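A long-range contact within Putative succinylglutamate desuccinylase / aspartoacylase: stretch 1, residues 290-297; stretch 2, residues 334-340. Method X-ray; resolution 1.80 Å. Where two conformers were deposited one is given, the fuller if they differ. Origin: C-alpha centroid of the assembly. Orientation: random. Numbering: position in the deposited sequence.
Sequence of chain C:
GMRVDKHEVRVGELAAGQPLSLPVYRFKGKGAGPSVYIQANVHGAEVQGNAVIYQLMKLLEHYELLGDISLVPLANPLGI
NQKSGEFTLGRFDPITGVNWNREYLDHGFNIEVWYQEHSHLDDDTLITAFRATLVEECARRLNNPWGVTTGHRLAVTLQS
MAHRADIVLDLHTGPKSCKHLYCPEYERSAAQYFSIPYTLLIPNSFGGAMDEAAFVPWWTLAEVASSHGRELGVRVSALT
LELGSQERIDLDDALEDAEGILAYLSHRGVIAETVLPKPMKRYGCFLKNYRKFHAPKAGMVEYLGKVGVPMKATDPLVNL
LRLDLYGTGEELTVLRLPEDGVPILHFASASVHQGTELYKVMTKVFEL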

ATOM      1  N   TYR C 290      24.935  17.342  -6.385  1.00 17.40           N
ATOM      2  CA  TYR C 290      24.131  16.157  -6.702  1.00 15.95           C
ATOM      3  C   TYR C 290      22.682  16.654  -6.780  1.00 13.91           C
ATOM      4  O   TYR C 290      22.121  17.086  -5.765  1.00 16.19           O
ATOM      5  CB  TYR C 290      24.332  15.083  -5.627  1.00 16.44           C
ATOM      6  CG  TYR C 290      23.776  13.699  -5.918  1.00 16.39           C
ATOM      7  CD1 TYR C 290      23.852  13.132  -7.182  1.00 16.27           C
ATOM      8  CD2 TYR C 290      23.209  12.927  -4.889  1.00 17.18           C
ATOM      9  CE1 TYR C 290      23.349  11.840  -7.431  1.00 15.26           C
ATOM     10  CE2 TYR C 290      22.752  11.634  -5.110  1.00 15.08           C
ATOM     11  CZ  TYR C 290      22.829  11.086  -6.378  1.00 13.99           C
ATOM     12  OH  TYR C 290      22.376   9.805  -6.629  1.00 13.65           O
ATOM     13  N   ARG C 291      22.137  16.670  -7.984  1.00 15.73           N
ATOM     14  CA  ARG C 291      20.840  17.254  -8.307  1.00 15.27           C
ATOM     15  C   ARG C 291      19.730  16.248  -8.609  1.00 13.26           C
ATOM     16  O   ARG C 291      19.969  15.206  -9.216  1.00 15.40           O
ATOM     17  CB  ARG C 291      21.019  18.133  -9.560  1.00 16.97           C
ATOM     18  CG  ARG C 291      22.185  19.130  -9.471  1.00 21.45           C
ATOM     19  CD  ARG C 291      22.096  20.050  -8.286  1.00 22.38           C
ATOM     20  NE  ARG C 291      20.875  20.869  -8.267  1.00 24.27           N
ATOM     21  CZ  ARG C 291      20.702  22.017  -8.937  1.00 34.45           C
ATOM     22  NH1 ARG C 291      21.662  22.514  -9.718  1.00 26.35           N
ATOM     23  NH2 ARG C 291      19.542  22.676  -8.839  1.00 29.73           N
ATOM     24  N   LYS C 292      18.513  16.619  -8.235  1.00 14.28           N
ATOM     25  CA  LYS C 292      17.318  15.833  -8.445  1.00 14.18           C
ATOM     26  C   LYS C 292      16.553  16.463  -9.616  1.00 14.64           C
ATOM     27  O   LYS C 292      16.211  17.658  -9.598  1.00 16.82           O
ATOM     28  CB  LYS C 292      16.451  15.839  -7.188  1.00 13.23           C
ATOM     29  CG  LYS C 292      17.110  15.244  -5.959  1.00 15.58           C
ATOM     30  CD  LYS C 292      16.306  15.509  -4.709  1.00 17.86           C
ATOM     31  CE  LYS C 292      17.016  15.132  -3.457  1.00 25.01           C
ATOM     32  NZ  LYS C 292      16.140  15.291  -2.219  1.00 22.49           N
ATOM     33  N   PHE C 293      16.328  15.663 -10.626  1.00 12.12           N
ATOM     34  CA  PHE C 293      15.568  16.055 -11.787  1.00 13.37           C
ATOM     35  C   PHE C 293      14.136  15.468 -11.687  1.00 12.82           C
ATOM     36  O   PHE C 293      13.936  14.235 -11.771  1.00 15.02           O
ATOM     37  CB  PHE C 293      16.262  15.636 -13.077  1.00 12.76           C
ATOM     38  CG  PHE C 293      15.540  16.116 -14.309  1.00 13.83           C
ATOM     39  CD1 PHE C 293      15.749  17.396 -14.778  1.00 17.52           C
ATOM     40  CD2 PHE C 293      14.599  15.325 -14.946  1.00 15.71           C
ATOM     41  CE1 PHE C 293      15.047  17.870 -15.909  1.00 19.45           C
ATOM     42  CE2 PHE C 293      13.900  15.798 -16.063  1.00 16.35           C
ATOM     43  CZ  PHE C 293      14.128  17.057 -16.532  1.00 15.86           C
ATOM     44  N   HIS C 294      13.141  16.357 -11.524  1.00 15.09           N
ATOM     45  CA  HIS C 294      11.711  15.967 -11.382  1.00 12.50           C
ATOM     46  C   HIS C 294      10.918  16.107 -12.694  1.00 16.06           C
ATOM     47  O   HIS C 294      11.197  16.998 -13.503  1.00 16.88           O
ATOM     48  CB  HIS C 294      11.048  16.804 -10.266  1.00 14.84           C
ATOM     49  CG  HIS C 294      11.767  16.730  -8.947  1.00 12.69           C
ATOM     50  ND1 HIS C 294      12.774  17.604  -8.598  1.00 15.06           N
ATOM     51  CD2 HIS C 294      11.645  15.878  -7.904  1.00 11.07           C
ATOM     52  CE1 HIS C 294      13.228  17.307  -7.397  1.00 16.12           C
ATOM     53  NE2 HIS C 294      12.565  16.261  -6.951  1.00 13.64           N
ATOM     54  N   ALA C 295       9.911  15.257 -12.904  1.00 13.31           N
ATOM     55  CA  ALA C 295       9.125  15.306 -14.109  1.00 14.46           C
ATOM     56  C   ALA C 295       8.428  16.692 -14.215  1.00 15.74           C
ATOM     57  O   ALA C 295       7.720  17.094 -13.290  1.00 15.07           O
ATOM     58  CB  ALA C 295       8.081  14.174 -14.119  1.00 12.16           C
ATOM     59  N   PRO C 296       8.657  17.427 -15.305  1.00 16.84           N
ATOM     60  CA  PRO C 296       7.982  18.713 -15.508  1.00 18.48           C
ATOM     61  C   PRO C 296       6.529  18.591 -15.921  1.00 17.93           C
ATOM     62  O   PRO C 296       5.783  19.559 -15.833  1.00 18.27           O
ATOM     63  CB  PRO C 296       8.793  19.349 -16.650  1.00 20.96           C
ATOM     64  CG  PRO C 296       9.365  18.178 -17.416  1.00 21.33           C
ATOM     65  CD  PRO C 296       9.610  17.126 -16.409  1.00 20.16           C
ATOM     66  N   LYS C 297       6.151  17.403 -16.390  1.00 15.48           N
ATOM     67  CA  LYS C 297       4.878  17.090 -16.904  1.00 17.57           C
ATOM     68  C   LYS C 297       4.701  15.592 -16.572  1.00 17.38           C
ATOM     69  O   LYS C 297       5.680  14.867 -16.520  1.00 16.54           O
ATOM     70  CB  LYS C 297       5.012  17.311 -18.426  1.00 18.77           C
ATOM     71  CG  LYS C 297       3.793  17.260 -19.254  1.00 33.98           C
ATOM     72  CD  LYS C 297       4.169  17.399 -20.758  1.00 32.89           C
ATOM     73  CE  LYS C 297       3.007  17.137 -21.742  1.00 32.38           C
ATOM     74  NZ  LYS C 297       2.020  18.252 -21.740  1.00 38.10           N
ATOM     75  N   VAL C 334      10.765  15.187 -25.795  1.00 20.64           N
ATOM     76  CA  VAL C 334      12.066  14.792 -25.225  1.00 21.05           C
ATOM     77  C   VAL C 334      12.348  15.731 -24.082  1.00 21.40           C
ATOM     78  O   VAL C 334      12.209  16.936 -24.223  1.00 23.81           O
ATOM     79  CB  VAL C 334      13.211  14.910 -26.247  1.00 23.02           C
ATOM     80  CG1 VAL C 334      14.519  14.526 -25.627  1.00 23.96           C
ATOM     81  CG2 VAL C 334      12.918  14.027 -27.424  1.00 24.56           C
ATOM     82  N   LEU C 335      12.660  15.176 -22.912  1.00 19.91           N
ATOM     83  CA  LEU C 335      13.069  15.983 -21.782  1.00 18.51           C
ATOM     84  C   LEU C 335      14.597  15.877 -21.749  1.00 20.18           C
ATOM     85  O   LEU C 335      15.169  14.801 -21.983  1.00 20.62           O
ATOM     86  CB  LEU C 335      12.487  15.474 -20.475  1.00 17.32           C
ATOM     87  CG  LEU C 335      10.980  15.243 -20.419  1.00 18.82           C
ATOM     88  CD1 LEU C 335      10.594  14.875 -19.011  1.00 20.45           C
ATOM     89  CD2 LEU C 335      10.223  16.476 -20.896  1.00 20.32           C
ATOM     90  N   ARG C 336      15.236  16.996 -21.420  1.00 21.20           N
ATOM     91  CA  ARG C 336      16.685  17.099 -21.385  1.00 24.89           C
ATOM     92  C   ARG C 336      17.208  17.611 -20.066  1.00 23.79           C
ATOM     93  O   ARG C 336      16.521  18.315 -19.350  1.00 23.63           O
ATOM     94  CB  ARG C 336      17.164  18.047 -22.480  1.00 22.17           C
ATOM     95  CG  ARG C 336      16.769  17.612 -23.864  1.00 28.71           C
ATOM     96  CD  ARG C 336      16.958  18.720 -24.903  1.00 33.55           C
ATOM     97  NE  ARG C 336      16.281  18.336 -26.144  1.00 41.44           N
ATOM     98  CZ  ARG C 336      16.751  17.430 -26.990  1.00 38.29           C
ATOM     99  NH1 ARG C 336      17.886  16.807 -26.747  1.00 41.29           N
ATOM    100  NH2 ARG C 336      16.069  17.121 -28.079  1.00 45.29           N
ATOM    101  N   LEU C 337      18.407  17.175 -19.685  0.50 26.93           N
ATOM    102  CA  LEU C 337      18.996  17.676 -18.436  0.50 27.38           C
ATOM    103  C   LEU C 337      19.416  19.122 -18.637  0.50 28.05           C
ATOM    104  O   LEU C 337      19.858  19.506 -19.721  0.50 28.48           O
ATOM    105  CB  LEU C 337      20.212  16.901 -17.934  0.50 26.85           C
ATOM    106  CG  LEU C 337      20.058  15.617 -17.115  0.50 25.07           C
ATOM    107  CD1 LEU C 337      21.335  15.522 -16.301  0.50 25.96           C
ATOM    108  CD2 LEU C 337      18.880  15.597 -16.178  0.50 12.54           C
ATOM    109  N   PRO C 338      19.255  19.922 -17.594  1.00 25.26           N
ATOM    110  CA  PRO C 338      19.594  21.337 -17.597  1.00 26.84           C
ATOM    111  C   PRO C 338      21.077  21.626 -17.605  1.00 26.94           C
ATOM    112  O   PRO C 338      21.490  22.705 -18.001  1.00 27.71           O
ATOM    113  CB  PRO C 338      19.015  21.833 -16.274  1.00 27.30           C
ATOM    114  CG  PRO C 338      18.043  20.803 -15.882  1.00 25.86           C
ATOM    115  CD  PRO C 338      18.622  19.547 -16.329  1.00 26.54           C
ATOM    116  N   GLU C 339      21.877  20.662 -17.166  0.50 26.44           N
ATOM    117  CA  GLU C 339      23.304  20.861 -17.066  0.50 25.49           C
ATOM    118  C   GLU C 339      24.017  19.558 -17.368  0.50 25.02           C
ATOM    119  O   GLU C 339      23.443  18.482 -17.197  0.50 26.44           O
ATOM    120  CB  GLU C 339      23.627  21.334 -15.641  0.50 24.96           C
ATOM    121  CG  GLU C 339      25.067  21.729 -15.405  0.50 27.77           C
ATOM    122  CD  GLU C 339      25.323  22.233 -14.005  0.50 26.16           C
ATOM    123  OE1 GLU C 339      24.376  22.292 -13.193  0.50 26.73           O
ATOM    124  OE2 GLU C 339      26.480  22.580 -13.722  0.50 15.65           O
ATOM    125  N   ASP C 340      25.264  19.659 -17.825  1.00 23.84           N
ATOM    126  CA  ASP C 340      26.099  18.486 -18.068  1.00 23.72           C
ATOM    127  C   ASP C 340      26.280  17.793 -16.708  1.00 21.36           C
ATOM    128  O   ASP C 340      26.410  18.442 -15.670  1.00 22.41           O
ATOM    129  CB  ASP C 340      27.490  18.864 -18.534  1.00 25.88           C
ATOM    130  CG  ASP C 340      27.516  19.549 -19.914  1.00 26.28           C
ATOM    131  OD1 ASP C 340      26.467  19.696 -20.587  1.00 29.33           O
ATOM    132  OD2 ASP C 340      28.637  19.944 -20.264  1.00 33.33           O
TER
HETATM  133  O   HOH W   1      24.385  21.807 -10.411  1.00 21.52           O

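What holds the two stretches together, given that no hydrogen bond passes directly between them? The answer is side-chain packing, helped at one end by a water. The touching parts run in roughly opposite directions, 151° apart, with Arg-291 level with Glu-339, Phe-293 with Leu-337 and Pro-296 with Leu-335. The CA atoms of Phe-293 and Leu-337 are 7.7 Å apart and the CA atoms of Arg-291 and Glu-339 are 9.8 Å apart, too far for the backbones to pair as neighbouring strands of a sheet, so side chains must fill the gap. Along the strand of residues 290-294 the alternation of an extended chain decides which ones can: Arg-291 and Phe-293 point toward the other stretch, while Tyr-290, Lys-292 and His-294 are out of its reach.

Why does Phe-293 dominate the contact? With chi1 at -176° (t), its side chain extends from a CB already pointing toward the second stretch, and the ring arrives beside three consecutive residues. CE1 of Phe-293 lies 3.8 Å from the backbone O of Arg-336, CG of Phe-293 is 3.9 Å from CD2 of Leu-337, and CD1 of Phe-293 is 3.9 Å from CD of Pro-338. The covered area of Phe-293, 90 Å², is the largest of any residue here. Leu-337 meets the ring through its side-chain conformation: its CA-to-CB bond points sideways, but chi1 of -83° (m) and chi2 of -155° (t) bring the end of the chain nearer. CD2 of Leu-337 thus sits 4.2 Å from the centroid of the Phe-293 ring, 29° off the normal, an off-centre CH-pi contact. Leu-337 was deposited in two conformers, and this description applies to the one given.

How is the contact closed at the Pro-296 end? Here the partner is Leu-335, whose CB points toward the first stretch and whose m,t rotamer (chi1 -52°, chi2 -174°) carries CD1 to 3.6 Å from CD of Pro-296. This is the closest approach between the stretches, and it is purely apolar. Arg-336, next along the chain, directs its CB away, so its part in the contact near Phe-293 falls to its carbonyl oxygen. Lys-297 starts toward the second stretch, but the end of its long side chain leads away and makes no close contact.

What do the charged side chains of Arg-291 and Glu-339 do at the other end? They approach without forming a salt bridge: NH1 of Arg-291 and OE1 of Glu-339 are 4.4 Å apart, and a water bridges them. NH1 of Arg-291 donates to the water oxygen over 2.9 Å, and the water donates in turn to OE1 of Glu-339 over 2.8 Å. The two conformations differ sharply. Arg-291 is folded, with chi1, chi2 and chi3 all m, whereas Glu-339, in the conformer given, is extended, with chi1 and chi2 both t. The water sits to one side of the line between NH1 of Arg-291 and OE1 of Glu-339, joining the two groups at an angle of about 100°.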